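Local coordinates for protein glutathione s-transferase (Oryza sativa, PDB 1OYJ) that conjugates reduced glutathione to a wide range of hydrophobic electrophiles, as a tau-class plant glutathione transferase that takes part in herbicide detoxification, at residues 21-26 against 165-170; 109-114 against 142-147; 135-140 against 183-188; 171-176 against 196-201. All coordinates share one frame; numbering follows the deposited sequence. Where two conformers were deposited one is given.

Interaction 1. Residues 21-26 against 165-170; sequences CRIAMA and VDVALV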
# COMPACT_ATOMS: atom_id res chain seq x y z
N CYS A 21 1.43 -6.90 13.46
CA CYS A 21 0.23 -7.62 13.64
C CYS A 21 0.23 -8.18 15.07
O CYS A 21 -0.82 -8.31 15.70
CB CYS A 21 0.18 -8.79 12.68
SG CYS A 21 0.47 -8.39 10.97
N ARG A 22 1.40 -8.57 15.59
CA ARG A 22 1.43 -9.00 17.02
C ARG A 22 0.93 -7.89 17.98
O ARG A 22 0.12 -8.18 18.91
CB ARG A 22 2.82 -9.48 17.52
CG ARG A 22 3.34 -10.78 16.75
CD ARG A 22 4.83 -11.12 16.94
NE ARG A 22 5.56 -11.20 15.72
CZ ARG A 22 6.87 -11.23 15.66
NH1 ARG A 22 7.46 -11.24 14.49
NH2 ARG A 22 7.59 -11.19 16.76
N ILE A 23 1.49 -6.69 17.82
CA ILE A 23 1.12 -5.54 18.68
C ILE A 23 -0.36 -5.22 18.54
O ILE A 23 -1.02 -4.95 19.51
CB ILE A 23 2.01 -4.35 18.31
CG1 ILE A 23 3.44 -4.67 18.79
CG2 ILE A 23 1.54 -3.02 18.85
CD1 ILE A 23 4.46 -3.72 18.08
N ALA A 24 -0.87 -5.25 17.30
CA ALA A 24 -2.27 -4.92 17.06
C ALA A 24 -3.25 -5.91 17.71
O ALA A 24 -4.24 -5.51 18.36
CB ALA A 24 -2.52 -4.76 15.61
N MET A 25 -2.94 -7.20 17.62
CA MET A 25 -3.70 -8.19 18.34
C MET A 25 -3.58 -8.02 19.86
O MET A 25 -4.58 -8.03 20.56
CB MET A 25 -3.29 -9.61 17.87
CG MET A 25 -3.90 -9.89 16.51
SD MET A 25 -3.66 -11.55 15.85
CE MET A 25 -1.89 -11.62 15.45
N ALA A 26 -2.37 -7.83 20.37
CA ALA A 26 -2.21 -7.54 21.77
C ALA A 26 -3.04 -6.35 22.19
O ALA A 26 -3.74 -6.39 23.24
CB ALA A 26 -0.77 -7.32 22.12
N VAL A 165 -0.92 4.34 12.29
CA VAL A 165 0.44 4.69 11.94
C VAL A 165 1.38 4.37 13.03
O VAL A 165 2.51 3.95 12.73
CB VAL A 165 0.56 6.23 11.60
CG1 VAL A 165 1.97 6.60 11.27
CG2 VAL A 165 -0.31 6.55 10.38
N ASP A 166 0.99 4.58 14.29
CA ASP A 166 1.87 4.26 15.39
C ASP A 166 2.29 2.76 15.29
O ASP A 166 3.44 2.43 15.41
CB ASP A 166 1.29 4.48 16.70
CG ASP A 166 0.87 5.95 16.93
OD1 ASP A 166 1.74 6.84 17.09
OD2 ASP A 166 -0.35 6.21 17.01
N VAL A 167 1.31 1.91 15.10
CA VAL A 167 1.57 0.50 14.95
C VAL A 167 2.40 0.18 13.76
O VAL A 167 3.34 -0.63 13.85
CB VAL A 167 0.28 -0.31 15.10
CG1 VAL A 167 0.59 -1.80 14.91
CG2 VAL A 167 -0.29 -0.15 16.49
N ALA A 168 2.15 0.80 12.63
CA ALA A 168 2.97 0.55 11.44
C ALA A 168 4.45 0.91 11.65
O ALA A 168 5.32 0.26 11.10
CB ALA A 168 2.45 1.32 10.28
N LEU A 169 4.72 1.98 12.40
CA LEU A 169 6.09 2.49 12.48
C LEU A 169 6.84 1.89 13.69
O LEU A 169 8.07 1.72 13.67
CB LEU A 169 6.04 4.02 12.71
CG LEU A 169 7.41 4.73 12.80
CD1 LEU A 169 8.31 4.42 11.65
CD2 LEU A 169 7.22 6.23 12.91
N VAL A 170 6.09 1.57 14.76
CA VAL A 170 6.80 1.26 16.05
C VAL A 170 7.81 0.13 16.03
O VAL A 170 8.84 0.25 16.67
CB VAL A 170 5.88 1.15 17.22
CG1 VAL A 170 5.05 -0.04 17.17
CG2 VAL A 170 6.62 1.31 18.57
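Ile23 reaches segment 165-170 with both its branches. The Ile23 and Val167 side chains run past one another in opposite directions, Ile23 CG2 4.1 Å from Val167 CG2, while the longer arm of Ile23 puts CD1 3.8 Å from Val170 CG1, the tightest touch here. With CG1 anti to the carbonyl carbon (chi1 -70°) and the chain extended beyond it, the two methyl ends are held apart, one for each valine. Ala24 adds a looser contact, its CB 4.4 Å from Val167 CG1. Its small side chain lets the helices come near, with the CA atoms of Ala24 and Val167 7.0 Å apart. This is the domain interface of the GST fold: helix 16-28 of the thioredoxin-like N-terminal domain lies against the core helix of the all-helical C-terminal domain. Branched aliphatics suit such a buried seam, since they fill it without bringing polar atoms that need partners. Further out, Ala24 also packs on Leu73 and Leu76 of helix 69-79, and Ile23 on Ser206, His210 and Leu211. Helix 164-169 is fixed near its start by Asp166, whose OD2 accepts from Gly163 N.

Interaction 2. Residues 109-114 against 142-147; sequences DYVDRK and RTLEAE. With GSH (glutathione), chain O.
Tyr110 lies obliquely across Leu144 and Thr143, and its atoms meet helix 127-148 in sequence. From CB, which points toward that helix, the ring leaves with CG anti to the backbone N (chi1 175°). CD2 then comes 3.9 Å from Leu144 CD2, a methyl that Val111 CG2 meets as well; CE2 lies 4.0 Å from Leu144 CG, and CZ 3.8 Å from Thr143 CG2. The hydroxyl ends against carbon, with OH 3.4 Å from Thr143 CG2; Thr143 OG1 itself is bonded to Glu139 O one turn back, so that its methyl is presented to the tyrosine. An aromatic long enough to bridge the gap suits this place, for the axes of segments 109-114 and 142-147 run antiparallel (171°), 12.0 Å apart at closest approach. Over one face of the ring sits Lys114 CG, 3.6 Å above its centre. That lysine ends on a second glutathione, distinct from the one at Ser15, where NZ donates to GSH O31 at 2.6 Å and to GSH OE1 at 2.9 Å. Reduced to an alanine, Tyr110 would probably leave Leu144 and the Thr143 methyl without their aromatic partner and the Lys114 stem free to shift. Helices 97-124 and 127-148 thus pair side by side in the C-terminal domain, with Tyr110 also packing on Val52 of the second subunit and Val111 on Phe172.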
# COMPACT_ATOMS: atom_id res chain seq x y z
N ASP A 109 1.37 4.04 4.52
CA ASP A 109 1.97 3.76 3.20
C ASP A 109 3.43 4.30 3.11
O ASP A 109 4.34 3.68 2.59
CB ASP A 109 1.12 4.35 2.08
CG ASP A 109 1.77 4.18 0.72
OD1 ASP A 109 1.85 3.06 0.23
OD2 ASP A 109 2.35 5.07 0.14
N TYR A 110 3.65 5.50 3.66
CA TYR A 110 4.92 6.15 3.59
C TYR A 110 5.95 5.28 4.38
O TYR A 110 7.04 5.00 3.90
CB TYR A 110 4.84 7.47 4.24
CG TYR A 110 6.16 8.19 4.34
CD1 TYR A 110 6.58 9.05 3.34
CD2 TYR A 110 6.96 8.06 5.44
CE1 TYR A 110 7.81 9.66 3.41
CE2 TYR A 110 8.17 8.69 5.52
CZ TYR A 110 8.59 9.55 4.50
OH TYR A 110 9.80 10.22 4.64
N VAL A 111 5.55 4.80 5.54
CA VAL A 111 6.38 3.85 6.29
C VAL A 111 6.74 2.59 5.48
O VAL A 111 7.91 2.18 5.42
CB VAL A 111 5.76 3.44 7.60
CG1 VAL A 111 6.71 2.46 8.32
CG2 VAL A 111 5.58 4.68 8.49
N ASP A 112 5.75 2.02 4.86
CA ASP A 112 6.05 0.85 4.04
C ASP A 112 7.01 1.17 2.91
O ASP A 112 7.83 0.34 2.56
CB ASP A 112 4.79 0.27 3.44
CG ASP A 112 4.15 -0.78 4.30
OD1 ASP A 112 3.29 -1.55 3.81
OD2 ASP A 112 4.48 -0.99 5.44
N ARG A 113 6.90 2.38 2.35
CA ARG A 113 7.73 2.74 1.23
C ARG A 113 9.14 3.10 1.65
O ARG A 113 9.98 3.02 0.78
CB ARG A 113 7.19 3.96 0.45
CG ARG A 113 5.92 3.73 -0.36
CD ARG A 113 5.20 5.03 -0.97
NE ARG A 113 4.14 4.52 -1.86
CZ ARG A 113 4.38 4.07 -3.11
NH1 ARG A 113 3.42 3.51 -3.82
NH2 ARG A 113 5.58 4.25 -3.68
N LYS A 114 9.39 3.53 2.89
CA LYS A 114 10.67 4.09 3.22
C LYS A 114 11.60 3.27 4.20
O LYS A 114 12.80 3.10 3.95
CB LYS A 114 10.44 5.50 3.80
CG LYS A 114 9.77 6.51 2.77
CD LYS A 114 10.75 6.99 1.63
CE LYS A 114 10.04 7.81 0.57
NZ LYS A 114 10.91 8.35 -0.57
N ARG A 142 13.20 12.80 10.01
CA ARG A 142 12.78 14.20 10.21
C ARG A 142 11.41 14.44 9.60
O ARG A 142 10.60 15.21 10.14
CB ARG A 142 13.81 15.18 9.60
CG ARG A 142 15.03 15.48 10.43
CD ARG A 142 15.99 16.47 9.71
NE ARG A 142 17.36 16.37 10.16
CZ ARG A 142 18.36 15.89 9.42
NH1 ARG A 142 18.16 15.42 8.17
NH2 ARG A 142 19.57 15.86 9.93
N THR A 143 11.13 13.76 8.50
CA THR A 143 9.84 13.85 7.85
C THR A 143 8.71 13.23 8.72
O THR A 143 7.65 13.90 8.92
CB THR A 143 9.86 13.10 6.46
OG1 THR A 143 10.80 13.75 5.63
CG2 THR A 143 8.51 13.16 5.78
N LEU A 144 9.01 12.09 9.34
CA LEU A 144 8.09 11.47 10.29
C LEU A 144 7.86 12.41 11.48
O LEU A 144 6.70 12.66 11.98
CB LEU A 144 8.50 10.06 10.70
CG LEU A 144 8.34 9.11 9.51
CD1 LEU A 144 9.20 7.89 9.71
CD2 LEU A 144 6.80 8.79 9.22
N GLU A 145 8.97 12.95 11.95
CA GLU A 145 8.88 13.85 13.08
C GLU A 145 7.95 15.02 12.80
O GLU A 145 7.13 15.45 13.70
CB GLU A 145 10.29 14.36 13.51
CG GLU A 145 10.41 14.96 14.89
CD GLU A 145 11.69 15.86 15.11
OE1 GLU A 145 12.06 16.11 16.29
OE2 GLU A 145 12.28 16.39 14.10
N ALA A 146 8.15 15.61 11.62
CA ALA A 146 7.34 16.74 11.17
C ALA A 146 5.86 16.40 11.18
O ALA A 146 5.04 17.20 11.61
CB ALA A 146 7.79 17.22 9.76
N GLU A 147 5.52 15.19 10.74
CA GLU A 147 4.13 14.81 10.74
C GLU A 147 3.56 14.59 12.15
O GLU A 147 2.38 14.94 12.42
CB GLU A 147 3.97 13.55 9.87
CG GLU A 147 2.61 12.89 9.97
CD GLU A 147 1.45 13.80 9.57
OE1 GLU A 147 1.67 14.77 8.77
OE2 GLU A 147 0.35 13.42 9.98
N1 GSH O . 11.47 5.30 -6.64
CA1 GSH O . 12.56 4.98 -5.72
C1 GSH O . 13.86 5.25 -6.45
O11 GSH O . 14.71 4.38 -6.56
O12 GSH O . 14.07 6.34 -6.95
CB1 GSH O . 12.38 5.82 -4.41
CG1 GSH O . 13.44 5.50 -3.35
CD1 GSH O . 13.33 6.11 -1.94
OE1 GSH O . 12.33 5.93 -1.26
N2 GSH O . 14.41 6.77 -1.49
CA2 GSH O . 14.66 7.13 -0.10
C2 GSH O . 14.69 8.61 0.09
O2 GSH O . 15.16 9.11 1.14
CB2 GSH O . 15.93 6.48 0.41
SG2 GSH O . 15.74 4.69 0.35
N3 GSH O . 14.12 9.28 -0.96
CA3 GSH O . 13.89 10.71 -0.90
C3 GSH O . 12.85 11.18 0.12
O31 GSH O . 12.04 10.32 0.61
O32 GSH O . 12.84 12.42 0.43

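Interaction 3. Residues 135-140 against 183-188; sequences REMAEI and GGFSVE. With GSH (glutathione), chain O.
Ala138 and Phe185 bring the two backbones nearest, CA to CA 7.4 Å, where regular helix faces a turn. Gly184 ends helix 176-183 with positive phi (76°), a conformation that favours glycine; Phe185 is extended, and Ser186 then N-caps the next helix, its OG bonded to Glu189 N. Gly183 is also suited to its place, because the Phe185 ring at CE2 probably leaves too little room for a CB. The phenylalanine takes the tight rotamer with CG between the backbone N and the carbonyl carbon (chi1 62°), which turns its ring toward segment 135-140. One ring face lies over Ala138 N, with Ala138 CB 4.4 Å from Phe185 CG, and Phe185 CZ is 3.9 Å from Met137 CG. In the GST C-terminal helical bundle this joins the long helix 127-148 to the linker between helices 176-183 and 187-190, where Val190 also meets both Ala138 and the ring. Another face of helix 127-148 lines the second glutathione site. Glu136 CB is 3.5 Å from GSH O2 and Glu136 OE2 3.4 Å from GSH CB2, while Ile140 CD1 lies 3.8 Å from GSH O2. With an alanine at Glu136, the cysteinyl part of glutathione would probably lose this side wall, and Arg121 its distant, weakly paired carboxylate.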
# COMPACT_ATOMS: atom_id res chain seq x y z
N ARG A 135 22.26 9.84 5.50
CA ARG A 135 21.67 11.12 5.42
C ARG A 135 20.20 11.05 4.95
O ARG A 135 19.33 11.85 5.41
CB ARG A 135 22.48 12.08 4.51
CG ARG A 135 23.84 12.50 5.14
CD ARG A 135 24.62 13.51 4.26
NE ARG A 135 25.12 12.89 3.05
CZ ARG A 135 26.39 12.56 2.87
NH1 ARG A 135 27.20 12.73 3.87
NH2 ARG A 135 26.85 12.05 1.72
N GLU A 136 19.91 10.10 4.10
CA GLU A 136 18.56 10.01 3.58
C GLU A 136 17.72 9.44 4.73
O GLU A 136 16.60 9.85 4.88
CB GLU A 136 18.45 9.09 2.33
CG GLU A 136 19.15 9.65 1.07
CD GLU A 136 18.55 9.16 -0.24
OE1 GLU A 136 17.88 9.97 -0.94
OE2 GLU A 136 18.82 8.01 -0.56
N MET A 137 18.29 8.50 5.51
CA MET A 137 17.55 7.94 6.65
C MET A 137 17.20 9.02 7.65
O MET A 137 16.04 9.13 8.07
CB MET A 137 18.23 6.77 7.35
CG MET A 137 17.38 6.21 8.54
SD MET A 137 15.62 5.69 8.13
CE MET A 137 16.01 4.24 7.39
N ALA A 138 18.18 9.86 7.99
CA ALA A 138 17.91 10.95 8.93
C ALA A 138 16.76 11.84 8.47
O ALA A 138 15.99 12.29 9.30
CB ALA A 138 19.08 11.77 9.14
N GLU A 139 16.72 12.16 7.17
CA GLU A 139 15.72 13.02 6.62
C GLU A 139 14.36 12.32 6.64
O GLU A 139 13.39 12.98 6.89
CB GLU A 139 16.12 13.47 5.18
CG GLU A 139 15.29 14.53 4.64
CD GLU A 139 15.36 15.84 5.43
OE1 GLU A 139 16.34 16.07 6.23
OE2 GLU A 139 14.36 16.58 5.22
N ILE A 140 14.30 11.02 6.36
CA ILE A 140 13.04 10.25 6.51
C ILE A 140 12.49 10.39 8.00
O ILE A 140 11.30 10.69 8.25
CB ILE A 140 13.34 8.81 6.19
CG1 ILE A 140 13.35 8.70 4.69
CG2 ILE A 140 12.22 7.86 6.71
CD1 ILE A 140 13.76 7.45 4.20
N GLY A 183 24.48 4.37 10.01
CA GLY A 183 24.30 5.58 9.29
C GLY A 183 25.07 6.80 9.76
O GLY A 183 25.17 7.79 9.03
N GLY A 184 25.62 6.71 10.94
CA GLY A 184 26.46 7.73 11.50
C GLY A 184 25.68 8.93 11.99
O GLY A 184 26.11 10.07 11.74
N PHE A 185 24.52 8.72 12.62
CA PHE A 185 23.82 9.85 13.23
C PHE A 185 23.15 9.35 14.49
O PHE A 185 23.16 8.12 14.72
CB PHE A 185 22.79 10.45 12.29
CG PHE A 185 21.70 9.49 11.91
CD1 PHE A 185 20.56 9.38 12.68
CD2 PHE A 185 21.85 8.62 10.83
CE1 PHE A 185 19.60 8.42 12.36
CE2 PHE A 185 20.87 7.71 10.50
CZ PHE A 185 19.76 7.60 11.26
N SER A 186 22.53 10.26 15.24
CA SER A 186 21.77 9.99 16.47
C SER A 186 20.31 10.46 16.26
O SER A 186 20.06 11.59 15.86
CB SER A 186 22.44 10.71 17.65
OG SER A 186 21.51 11.25 18.59
N VAL A 187 19.36 9.57 16.49
CA VAL A 187 17.98 9.93 16.34
C VAL A 187 17.61 11.06 17.27
O VAL A 187 16.86 11.95 16.93
CB VAL A 187 17.10 8.77 16.60
CG1 VAL A 187 15.63 9.19 16.43
CG2 VAL A 187 17.39 7.68 15.57
N GLU A 188 18.14 11.01 18.47
CA GLU A 188 17.91 12.05 19.46
C GLU A 188 18.30 13.43 18.86
O GLU A 188 17.52 14.40 18.95
CB GLU A 188 18.62 11.71 20.79
CG GLU A 188 18.31 12.74 21.86
CD GLU A 188 16.91 12.58 22.36
OE1 GLU A 188 16.51 11.41 22.51
OE2 GLU A 188 16.22 13.62 22.54
N1 GSH O . 11.47 5.30 -6.64
CA1 GSH O . 12.56 4.98 -5.72
C1 GSH O . 13.86 5.25 -6.45
O11 GSH O . 14.71 4.38 -6.56
O12 GSH O . 14.07 6.34 -6.95
CB1 GSH O . 12.38 5.82 -4.41
CG1 GSH O . 13.44 5.50 -3.35
CD1 GSH O . 13.33 6.11 -1.94
OE1 GSH O . 12.33 5.93 -1.26
N2 GSH O . 14.41 6.77 -1.49
CA2 GSH O . 14.66 7.13 -0.10
C2 GSH O . 14.69 8.61 0.09
O2 GSH O . 15.16 9.11 1.14
CB2 GSH O . 15.93 6.48 0.41
SG2 GSH O . 15.74 4.69 0.35
N3 GSH O . 14.12 9.28 -0.96
CA3 GSH O . 13.89 10.71 -0.90
C3 GSH O . 12.85 11.18 0.12
O31 GSH O . 12.04 10.32 0.61
O32 GSH O . 12.84 12.42 0.43

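Interaction 4. Residues 171-176 against 196-201; sequences PFTAWF and AWARRC
Thr173 packs on Ala198 and Trp197 where the linker between helices 164-169 and 176-183 meets helix 192-201 in the all-helical GST C-terminal domain. The linker winds through successive turns closed by bonds from N to the carbonyl three residues back, and the backbones are nearest at Thr173 and Ala198, whose CA atoms are 6.0 Å apart. Such closeness suits an alanine on the helix side.

Apolar contacts centre on the threonine methyl: Thr173 CG2 is 3.6 Å from Ala198 CB and 3.5 Å from Trp197 CZ3, the Thr173 and Trp197 side chains crossing at about a right angle. Phe176 adds its CE2, 4.2 Å from Ala198 CB, and its ring is backed on one face by Thr173 CA.

Among the aromatic and sulfur contacts, the broad Trp197 side chain also reaches Leu148 of helix 127-148. Cys201 SG lies 3.2 Å above one face of the indole, offset toward the rim, and Phe154 meets the indole edge-to-face. The indole's polar end is buried and satisfied, since NE1 donates to Asp166 OD1.

Polar contacts run through the other branch of the threonine. With OG1 between the backbone N and the carbonyl carbon (chi1 66°), the hydroxyl is bonded with Val170 O and also accepts from a water, 2.9 Å from Thr173 OG1. The same water donates to Ala198 O over 2.8 Å.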
# COMPACT_ATOMS: atom_id res chain seq x y z
N PRO A 171 7.59 -0.94 15.26
CA PRO A 171 8.63 -1.97 15.21
C PRO A 171 9.99 -1.48 14.73
O PRO A 171 11.03 -1.96 15.20
CB PRO A 171 8.04 -3.06 14.33
CG PRO A 171 6.51 -2.81 14.40
CD PRO A 171 6.40 -1.32 14.48
N PHE A 172 10.00 -0.46 13.90
CA PHE A 172 11.25 0.02 13.43
C PHE A 172 12.02 0.79 14.50
O PHE A 172 13.23 0.99 14.35
CB PHE A 172 11.04 0.86 12.14
CG PHE A 172 10.54 0.06 11.00
CD1 PHE A 172 9.18 0.02 10.65
CD2 PHE A 172 11.41 -0.72 10.28
CE1 PHE A 172 8.81 -0.78 9.59
CE2 PHE A 172 10.98 -1.48 9.27
CZ PHE A 172 9.70 -1.51 8.93
N THR A 173 11.33 1.19 15.58
CA THR A 173 12.05 1.84 16.69
C THR A 173 13.13 0.86 17.25
O THR A 173 14.14 1.29 17.78
CB THR A 173 11.17 2.31 17.79
OG1 THR A 173 10.52 1.21 18.49
CG2 THR A 173 10.13 3.28 17.26
N ALA A 174 12.92 -0.44 17.10
CA ALA A 174 13.91 -1.38 17.54
C ALA A 174 15.19 -1.44 16.65
O ALA A 174 16.18 -2.03 17.08
CB ALA A 174 13.35 -2.76 17.63
N TRP A 175 15.10 -0.86 15.47
CA TRP A 175 16.19 -0.75 14.53
C TRP A 175 16.84 0.61 14.59
O TRP A 175 17.83 0.84 13.89
CB TRP A 175 15.66 -1.03 13.11
CG TRP A 175 15.01 -2.36 12.94
CD1 TRP A 175 13.92 -2.78 13.52
CD2 TRP A 175 15.47 -3.46 12.14
NE1 TRP A 175 13.62 -4.06 13.14
CE2 TRP A 175 14.57 -4.49 12.29
CE3 TRP A 175 16.54 -3.66 11.32
CZ2 TRP A 175 14.69 -5.71 11.62
CZ3 TRP A 175 16.68 -4.89 10.71
CH2 TRP A 175 15.76 -5.86 10.84
N PHE A 176 16.31 1.54 15.39
CA PHE A 176 16.87 2.89 15.35
C PHE A 176 18.38 2.86 15.70
O PHE A 176 19.21 3.48 15.05
CB PHE A 176 16.14 3.89 16.26
CG PHE A 176 14.82 4.43 15.70
CD1 PHE A 176 14.32 4.00 14.47
CD2 PHE A 176 14.07 5.32 16.45
CE1 PHE A 176 13.13 4.46 14.01
CE2 PHE A 176 12.86 5.82 15.90
CZ PHE A 176 12.41 5.36 14.75
N ALA A 196 11.39 10.67 21.44
CA ALA A 196 10.53 10.74 22.59
C ALA A 196 9.31 9.88 22.34
O ALA A 196 8.90 9.13 23.22
CB ALA A 196 10.08 12.21 22.83
N TRP A 197 8.79 9.97 21.11
CA TRP A 197 7.67 9.09 20.73
C TRP A 197 8.09 7.59 20.85
O TRP A 197 7.33 6.76 21.42
CB TRP A 197 7.14 9.40 19.32
CG TRP A 197 6.22 8.40 18.76
CD1 TRP A 197 4.87 8.34 18.89
CD2 TRP A 197 6.58 7.31 17.94
NE1 TRP A 197 4.40 7.23 18.23
CE2 TRP A 197 5.43 6.63 17.60
CE3 TRP A 197 7.78 6.91 17.40
CZ2 TRP A 197 5.43 5.49 16.84
CZ3 TRP A 197 7.80 5.85 16.59
CH2 TRP A 197 6.62 5.13 16.30
N ALA A 198 9.29 7.27 20.38
CA ALA A 198 9.75 5.87 20.47
C ALA A 198 9.86 5.44 21.96
O ALA A 198 9.43 4.37 22.35
CB ALA A 198 11.09 5.69 19.73
N ARG A 199 10.30 6.36 22.84
CA ARG A 199 10.43 5.99 24.28
C ARG A 199 9.03 5.77 24.90
O ARG A 199 8.79 4.83 25.66
CB ARG A 199 11.20 7.06 25.07
CG ARG A 199 12.66 7.07 24.84
CD ARG A 199 13.43 8.01 25.73
NE ARG A 199 12.95 9.39 25.74
CZ ARG A 199 13.39 10.34 24.92
NH1 ARG A 199 14.26 10.07 23.99
NH2 ARG A 199 12.96 11.57 25.04
N ARG A 200 8.08 6.64 24.56
CA ARG A 200 6.68 6.54 25.05
C ARG A 200 6.06 5.18 24.60
O ARG A 200 5.58 4.40 25.37
CB ARG A 200 5.91 7.71 24.41
CG ARG A 200 4.37 7.86 24.56
CD ARG A 200 3.87 9.34 24.06
NE ARG A 200 4.90 10.35 24.25
CZ ARG A 200 5.51 11.09 23.32
NH1 ARG A 200 5.13 11.17 22.06
NH2 ARG A 200 6.49 11.91 23.72
N CYS A 201 6.16 4.91 23.30
CA CYS A 201 5.66 3.67 22.79
C CYS A 201 6.32 2.47 23.52
O CYS A 201 5.66 1.45 23.77
CB CYS A 201 5.82 3.58 21.28
SG CYS A 201 4.74 4.75 20.38
O HOH W 1 9.43 1.85 21.12

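Interaction 1 joins the thioredoxin-like N-terminal domain to the helical C-terminal domain, whereas interactions 2, 3 and 4 lie wholly within the latter. Along the chain, 109-114 pairs with 142-147 and 135-140 with 183-188, so interactions 2 and 3 cross and share helix 127-148; their centres are about 13 Å apart, and both touch the same glutathione. Interaction 4 follows interaction 1 directly, 165-170 running into 171-176, with centres about 12 Å apart. Leu169 and Val170 of interaction 1 pack on Trp197 of interaction 4, and Leu169 also meets Val111 and Leu144 of interaction 2. A salt bridge, Glu188 to Arg199, ties interaction 3 to interaction 4. One continuous helical core therefore connects the domain interface with the second glutathione site.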